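Local coordinates for Peptide/nickel transport system substrate-binding protein (Listeria monocytogenes serotype 1/2a, PDB 5KZT) that binds peptide and, as an OppA-type solute-binding protein, probably delivers it for uptake into the cell, at residues Y240-L250 with T499-L510. Residues are numbered along the deposited sequence; the frame is centred on the assembly and turned at random.
Sequences YNTDKVDRTVL and TAYLQKDYIKNL
Arg247 extends over the end of strand 491-503, between Tyr501 and Gln503, CG anti to the backbone N (chi1 -171°). Its CB and CG make van der Waals contact with the carbonyl oxygen of Leu502, CG also with CD2 of Tyr501, and CD runs beside the Gln503 side chain, which points the same way. NE donates to Gln503 OE1 at 2.7 Å, close to the guanidinium plane. The guanidinium lies flat on the Tyr501 ring, planes 21° apart, with CZ 3.7 Å from the ring centroid in a cation-pi stack; Leu510 CD2 covers the opposite face. NH2 shares a water with Gln503 OE1 and is hydrogen-bonded to Tyr519 OH. Strand 247-250 here pairs antiparallel with the end of strand 491-503, which also pairs with strand 264-277 in the same mixed sheet; Thr248 and Leu502 form a hydrogen-bonded pair. On the face carrying these two side chains, the Tyr240 ring from helix 233-241 lies between Leu502 CB and Lys504 CE. Lys504, bent at chi2 (-76°), brings NZ over that ring, to Tyr240 O at 3.0 Å and into a salt bridge with Asp243 OD1 at 3.1 Å, just where a Schellman motif ends the helix. Beyond the strand, Lys504 N donates to Asp246 O at 2.9 Å.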
ATOM      1  N   TYR A 240      12.061 -15.082  18.391  1.00 21.01           N
ATOM      2  CA  TYR A 240      10.987 -14.846  19.352  1.00 20.56           C
ATOM      3  C   TYR A 240      11.161 -15.703  20.624  1.00 21.80           C
ATOM      4  O   TYR A 240      11.006 -15.204  21.726  1.00 21.33           O
ATOM      5  CB  TYR A 240       9.642 -15.132  18.695  1.00 19.87           C
ATOM      6  CG  TYR A 240       8.423 -14.859  19.549  1.00 19.53           C
ATOM      7  CD1 TYR A 240       7.895 -15.833  20.388  1.00 19.89           C
ATOM      8  CD2 TYR A 240       7.773 -13.623  19.488  1.00 19.27           C
ATOM      9  CE1 TYR A 240       6.767 -15.587  21.164  1.00 19.92           C
ATOM     10  CE2 TYR A 240       6.643 -13.368  20.261  1.00 19.20           C
ATOM     11  CZ  TYR A 240       6.160 -14.348  21.103  1.00 19.57           C
ATOM     12  OH  TYR A 240       5.029 -14.079  21.828  1.00 20.22           O
ATOM     13  N   ASN A 241      11.484 -16.983  20.450  1.00 22.80           N
ATOM     14  CA  ASN A 241      11.656 -17.909  21.585  1.00 24.17           C
ATOM     15  C   ASN A 241      12.927 -17.692  22.370  1.00 25.04           C
ATOM     16  O   ASN A 241      13.021 -18.182  23.495  1.00 25.82           O
ATOM     17  CB  ASN A 241      11.656 -19.357  21.096  1.00 25.11           C
ATOM     18  CG  ASN A 241      10.315 -19.788  20.563  1.00 24.95           C
ATOM     19  OD1 ASN A 241       9.288 -19.311  20.999  1.00 24.82           O
ATOM     20  ND2 ASN A 241      10.322 -20.707  19.615  1.00 25.81           N
ATOM     21  N   THR A 242      13.915 -17.019  21.770  1.00 25.11           N
ATOM     22  CA  THR A 242      15.138 -16.614  22.471  1.00 26.28           C
ATOM     23  C   THR A 242      15.098 -15.144  22.895  1.00 26.49           C
ATOM     24  O   THR A 242      16.125 -14.601  23.258  1.00 27.24           O
ATOM     25  CB  THR A 242      16.413 -16.934  21.650  1.00 26.66           C
ATOM     26  OG1 THR A 242      16.347 -16.331  20.356  1.00 25.65           O
ATOM     27  CG2 THR A 242      16.565 -18.419  21.492  1.00 26.96           C
ATOM     28  N   ASP A 243      13.904 -14.541  22.872  1.00 26.12           N
ATOM     29  CA  ASP A 243      13.644 -13.146  23.301  1.00 26.70           C
ATOM     30  C   ASP A 243      14.418 -12.063  22.559  1.00 26.05           C
ATOM     31  O   ASP A 243      14.674 -10.999  23.115  1.00 25.79           O
ATOM     32  CB  ASP A 243      13.856 -13.010  24.814  1.00 28.26           C
ATOM     33  CG  ASP A 243      12.967 -13.954  25.609  1.00 29.31           C
ATOM     34  OD1 ASP A 243      11.775 -14.096  25.261  1.00 30.51           O
ATOM     35  OD2 ASP A 243      13.447 -14.544  26.577  1.00 31.50           O
ATOM     36  N   LYS A 244      14.768 -12.325  21.301  1.00 25.64           N
ATOM     37  CA  LYS A 244      15.467 -11.348  20.454  1.00 25.50           C
ATOM     38  C   LYS A 244      14.504 -10.505  19.642  1.00 23.83           C
ATOM     39  O   LYS A 244      14.876  -9.437  19.158  1.00 23.96           O
ATOM     40  CB  LYS A 244      16.446 -12.050  19.518  1.00 26.37           C
ATOM     41  CG  LYS A 244      17.480 -12.923  20.207  1.00 28.27           C
ATOM     42  CD  LYS A 244      18.491 -12.099  20.953  1.00 29.75           C
ATOM     43  CE  LYS A 244      19.524 -12.991  21.609  1.00 31.45           C
ATOM     44  NZ  LYS A 244      20.427 -12.138  22.429  1.00 33.32           N
ATOM     45  N   VAL A 245      13.286 -11.004  19.427  1.00 22.54           N
ATOM     46  CA  VAL A 245      12.210 -10.187  18.864  1.00 21.16           C
ATOM     47  C   VAL A 245      10.968 -10.382  19.694  1.00 20.80           C
ATOM     48  O   VAL A 245      10.810 -11.407  20.341  1.00 20.84           O
ATOM     49  CB  VAL A 245      11.919 -10.490  17.377  1.00 20.77           C
ATOM     50  CG1 VAL A 245      13.172 -10.284  16.537  1.00 21.14           C
ATOM     51  CG2 VAL A 245      11.350 -11.889  17.162  1.00 20.61           C
ATOM     52  N   ASP A 246      10.094  -9.382  19.663  1.00 20.45           N
ATOM     53  CA  ASP A 246       8.885  -9.344  20.476  1.00 20.40           C
ATOM     54  C   ASP A 246       7.601  -9.679  19.718  1.00 19.61           C
ATOM     55  O   ASP A 246       6.541  -9.820  20.329  1.00 19.53           O
ATOM     56  CB  ASP A 246       8.756  -7.973  21.122  1.00 20.87           C
ATOM     57  CG  ASP A 246       9.940  -7.638  21.988  1.00 21.88           C
ATOM     58  OD1 ASP A 246      10.324  -8.486  22.822  1.00 23.43           O
ATOM     59  OD2 ASP A 246      10.515  -6.542  21.828  1.00 22.35           O
ATOM     60  N   ARG A 247       7.705  -9.784  18.398  1.00 18.76           N
ATOM     61  CA  ARG A 247       6.580 -10.041  17.520  1.00 18.47           C
ATOM     62  C   ARG A 247       7.145 -10.655  16.242  1.00 18.23           C
ATOM     63  O   ARG A 247       8.146 -10.166  15.712  1.00 18.43           O
ATOM     64  CB  ARG A 247       5.855  -8.731  17.251  1.00 18.19           C
ATOM     65  CG  ARG A 247       4.536  -8.843  16.533  1.00 18.58           C
ATOM     66  CD  ARG A 247       3.821  -7.514  16.592  1.00 18.67           C
ATOM     67  NE  ARG A 247       2.424  -7.555  16.175  1.00 18.85           N
ATOM     68  CZ  ARG A 247       1.958  -7.122  15.014  1.00 18.71           C
ATOM     69  NH1 ARG A 247       2.777  -6.635  14.075  1.00 18.85           N
ATOM     70  NH2 ARG A 247       0.651  -7.193  14.787  1.00 19.08           N
ATOM     71  N   THR A 248       6.552 -11.747  15.772  1.00 18.17           N
ATOM     72  CA  THR A 248       7.059 -12.428  14.589  1.00 18.25           C
ATOM     73  C   THR A 248       5.932 -12.982  13.711  1.00 17.94           C
ATOM     74  O   THR A 248       4.982 -13.575  14.197  1.00 17.40           O
ATOM     75  CB  THR A 248       8.071 -13.529  14.988  1.00 18.88           C
ATOM     76  OG1 THR A 248       8.720 -14.050  13.822  1.00 19.72           O
ATOM     77  CG2 THR A 248       7.394 -14.661  15.748  1.00 19.24           C
ATOM     78  N   VAL A 249       6.090 -12.834  12.405  1.00 18.32           N
ATOM     79  CA  VAL A 249       5.090 -13.294  11.453  1.00 18.61           C
ATOM     80  C   VAL A 249       5.160 -14.810  11.307  1.00 19.14           C
ATOM     81  O   VAL A 249       6.251 -15.364  11.217  1.00 19.52           O
ATOM     82  CB  VAL A 249       5.322 -12.703  10.047  1.00 19.10           C
ATOM     83  CG1 VAL A 249       4.239 -13.207   9.079  1.00 19.64           C
ATOM     84  CG2 VAL A 249       5.359 -11.198  10.070  1.00 18.97           C
ATOM     85  N   LEU A 250       3.994 -15.464  11.259  1.00 19.23           N
ATOM     86  CA  LEU A 250       3.882 -16.911  11.070  1.00 20.12           C
ATOM     87  C   LEU A 250       3.163 -17.171   9.765  1.00 20.62           C
ATOM     88  O   LEU A 250       2.113 -16.619   9.531  1.00 20.08           O
ATOM     89  CB  LEU A 250       3.047 -17.556  12.187  1.00 20.24           C
ATOM     90  CG  LEU A 250       3.499 -17.300  13.626  1.00 20.29           C
ATOM     91  CD1 LEU A 250       2.419 -17.765  14.585  1.00 20.83           C
ATOM     92  CD2 LEU A 250       4.825 -17.985  13.909  1.00 20.79           C
ATOM     93  N   THR A 499      -2.820 -11.557   8.469  1.00 20.41           N
ATOM     94  CA  THR A 499      -1.442 -11.847   8.835  1.00 20.22           C
ATOM     95  C   THR A 499      -1.449 -12.412  10.254  1.00 19.93           C
ATOM     96  O   THR A 499      -2.143 -11.890  11.131  1.00 20.69           O
ATOM     97  CB  THR A 499      -0.559 -10.584   8.768  1.00 20.17           C
ATOM     98  OG1 THR A 499      -0.680  -9.980   7.475  1.00 21.18           O
ATOM     99  CG2 THR A 499       0.894 -10.927   9.009  1.00 20.42           C
ATOM    100  N   ALA A 500      -0.738 -13.511  10.459  1.00 19.59           N
ATOM    101  CA  ALA A 500      -0.655 -14.154  11.782  1.00 19.38           C
ATOM    102  C   ALA A 500       0.706 -13.876  12.400  1.00 19.09           C
ATOM    103  O   ALA A 500       1.724 -13.828  11.702  1.00 18.56           O
ATOM    104  CB  ALA A 500      -0.889 -15.646  11.672  1.00 20.08           C
ATOM    105  N   TYR A 501       0.708 -13.732  13.719  1.00 18.96           N
ATOM    106  CA  TYR A 501       1.902 -13.436  14.497  1.00 18.90           C
ATOM    107  C   TYR A 501       1.853 -14.163  15.821  1.00 18.99           C
ATOM    108  O   TYR A 501       0.769 -14.493  16.320  1.00 19.08           O
ATOM    109  CB  TYR A 501       2.006 -11.951  14.858  1.00 18.97           C
ATOM    110  CG  TYR A 501       2.057 -10.949  13.730  1.00 19.01           C
ATOM    111  CD1 TYR A 501       0.894 -10.442  13.178  1.00 19.28           C
ATOM    112  CD2 TYR A 501       3.274 -10.459  13.270  1.00 19.50           C
ATOM    113  CE1 TYR A 501       0.927  -9.492  12.156  1.00 19.53           C
ATOM    114  CE2 TYR A 501       3.332  -9.514  12.249  1.00 19.64           C
ATOM    115  CZ  TYR A 501       2.153  -9.026  11.703  1.00 19.92           C
ATOM    116  OH  TYR A 501       2.207  -8.087  10.701  1.00 20.11           O
ATOM    117  N   LEU A 502       3.029 -14.413  16.388  1.00 18.73           N
ATOM    118  CA  LEU A 502       3.143 -14.496  17.831  1.00 18.92           C
ATOM    119  C   LEU A 502       3.517 -13.105  18.284  1.00 18.55           C
ATOM    120  O   LEU A 502       4.355 -12.457  17.653  1.00 17.99           O
ATOM    121  CB  LEU A 502       4.196 -15.501  18.277  1.00 19.56           C
ATOM    122  CG  LEU A 502       3.921 -16.986  18.068  1.00 20.30           C
ATOM    123  CD1 LEU A 502       4.963 -17.794  18.835  1.00 21.08           C
ATOM    124  CD2 LEU A 502       2.521 -17.393  18.511  1.00 20.77           C
ATOM    125  N   GLN A 503       2.881 -12.637  19.362  1.00 18.79           N
ATOM    126  CA  GLN A 503       3.097 -11.297  19.888  1.00 18.94           C
ATOM    127  C   GLN A 503       3.225 -11.359  21.392  1.00 19.64           C
ATOM    128  O   GLN A 503       2.307 -11.828  22.046  1.00 19.67           O
ATOM    129  CB  GLN A 503       1.912 -10.406  19.525  1.00 19.16           C
ATOM    130  CG  GLN A 503       2.081  -8.950  19.930  1.00 19.46           C
ATOM    131  CD  GLN A 503       0.917  -8.087  19.463  1.00 19.89           C
ATOM    132  OE1 GLN A 503       0.681  -7.940  18.266  1.00 19.43           O
ATOM    133  NE2 GLN A 503       0.178  -7.528  20.413  1.00 20.91           N
ATOM    134  N   LYS A 504       4.334 -10.865  21.949  1.00 20.25           N
ATOM    135  CA  LYS A 504       4.523 -10.938  23.403  1.00 21.32           C
ATOM    136  C   LYS A 504       3.415 -10.182  24.128  1.00 21.73           C
ATOM    137  O   LYS A 504       3.014  -9.089  23.701  1.00 21.44           O
ATOM    138  CB  LYS A 504       5.852 -10.348  23.852  1.00 21.90           C
ATOM    139  CG  LYS A 504       7.077 -11.035  23.297  1.00 22.59           C
ATOM    140  CD  LYS A 504       7.409 -12.347  23.950  1.00 23.58           C
ATOM    141  CE  LYS A 504       8.726 -12.798  23.326  1.00 24.35           C
ATOM    142  NZ  LYS A 504       9.101 -14.143  23.748  1.00 25.39           N
ATOM    143  N   ASP A 505       2.949 -10.742  25.241  1.00 22.35           N
ATOM    144  CA  ASP A 505       1.871 -10.109  26.004  1.00 23.54           C
ATOM    145  C   ASP A 505       2.191  -8.703  26.554  1.00 23.28           C
ATOM    146  O   ASP A 505       1.276  -7.924  26.803  1.00 23.92           O
ATOM    147  CB  ASP A 505       1.353 -11.030  27.139  1.00 25.27           C
ATOM    148  CG  ASP A 505       2.421 -11.400  28.176  1.00 26.31           C
ATOM    149  OD1 ASP A 505       3.562 -10.888  28.153  1.00 26.67           O
ATOM    150  OD2 ASP A 505       2.097 -12.242  29.041  1.00 28.68           O
ATOM    151  N   TYR A 506       3.474  -8.394  26.723  1.00 22.44           N
ATOM    152  CA  TYR A 506       3.913  -7.103  27.245  1.00 22.46           C
ATOM    153  C   TYR A 506       3.868  -5.907  26.280  1.00 22.26           C
ATOM    154  O   TYR A 506       4.052  -4.775  26.717  1.00 22.39           O
ATOM    155  CB  TYR A 506       5.288  -7.209  27.908  1.00 22.51           C
ATOM    156  CG  TYR A 506       6.418  -7.792  27.093  1.00 22.21           C
ATOM    157  CD1 TYR A 506       6.977  -7.099  26.025  1.00 21.89           C
ATOM    158  CD2 TYR A 506       6.974  -9.022  27.437  1.00 22.33           C
ATOM    159  CE1 TYR A 506       8.049  -7.629  25.314  1.00 22.12           C
ATOM    160  CE2 TYR A 506       8.044  -9.563  26.730  1.00 22.38           C
ATOM    161  CZ  TYR A 506       8.577  -8.859  25.672  1.00 22.06           C
ATOM    162  OH  TYR A 506       9.626  -9.386  24.958  1.00 22.35           O
ATOM    163  N   ILE A 507       3.608  -6.135  24.998  1.00 21.59           N
ATOM    164  CA  ILE A 507       3.366  -5.030  24.063  1.00 21.74           C
ATOM    165  C   ILE A 507       1.941  -4.487  24.277  1.00 22.48           C
ATOM    166  O   ILE A 507       0.974  -5.215  24.075  1.00 22.59           O
ATOM    167  CB  ILE A 507       3.526  -5.471  22.593  1.00 21.03           C
ATOM    168  CG1 ILE A 507       4.945  -5.979  22.311  1.00 20.74           C
ATOM    169  CG2 ILE A 507       3.179  -4.340  21.642  1.00 21.14           C
ATOM    170  CD1 ILE A 507       5.089  -6.659  20.956  1.00 20.11           C
ATOM    171  N   LYS A 508       1.829  -3.211  24.646  1.00 22.97           N
ATOM    172  CA  LYS A 508       0.551  -2.538  24.870  1.00 24.17           C
ATOM    173  C   LYS A 508       0.390  -1.365  23.906  1.00 24.32           C
ATOM    174  O   LYS A 508       1.377  -0.715  23.538  1.00 23.47           O
ATOM    175  CB  LYS A 508       0.491  -2.004  26.304  1.00 25.68           C
ATOM    176  CG  LYS A 508       0.525  -3.084  27.368  1.00 26.44           C
ATOM    177  CD  LYS A 508      -0.795  -3.844  27.378  1.00 27.27           C
ATOM    178  CE  LYS A 508      -0.957  -4.690  28.624  1.00 28.26           C
ATOM    179  NZ  LYS A 508      -0.110  -5.904  28.547  1.00 27.87           N
ATOM    180  N   ASN A 509      -0.847  -1.097  23.496  1.00 25.00           N
ATOM    181  CA  ASN A 509      -1.151   0.067  22.630  1.00 25.74           C
ATOM    182  C   ASN A 509      -0.397   0.072  21.277  1.00 24.80           C
ATOM    183  O   ASN A 509       0.074   1.112  20.799  1.00 24.65           O
ATOM    184  CB  ASN A 509      -0.954   1.380  23.421  1.00 27.77           C
ATOM    185  CG  ASN A 509      -2.265   2.090  23.687  1.00 29.89           C
ATOM    186  OD1 ASN A 509      -2.962   2.441  22.757  1.00 31.08           O
ATOM    187  ND2 ASN A 509      -2.624   2.262  24.956  1.00 32.12           N
ATOM    188  N   LEU A 510      -0.292  -1.106  20.669  1.00 24.17           N
ATOM    189  CA  LEU A 510       0.253  -1.233  19.311  1.00 23.63           C
ATOM    190  C   LEU A 510      -0.852  -0.838  18.346  1.00 23.44           C
ATOM    191  O   LEU A 510      -1.782  -1.601  18.125  1.00 24.11           O
ATOM    192  CB  LEU A 510       0.733  -2.654  19.043  1.00 23.19           C
ATOM    193  CG  LEU A 510       1.359  -2.926  17.668  1.00 22.82           C
ATOM    194  CD1 LEU A 510       2.628  -2.106  17.511  1.00 23.35           C
ATOM    195  CD2 LEU A 510       1.639  -4.413  17.463  1.00 22.72           C
TER
HETATM  196  O   HOH W   1      -1.490  -7.443  16.605  1.00 24.92           O
HETATM  197  O   HOH W   2       0.821 -14.707   8.157  1.00 19.11           O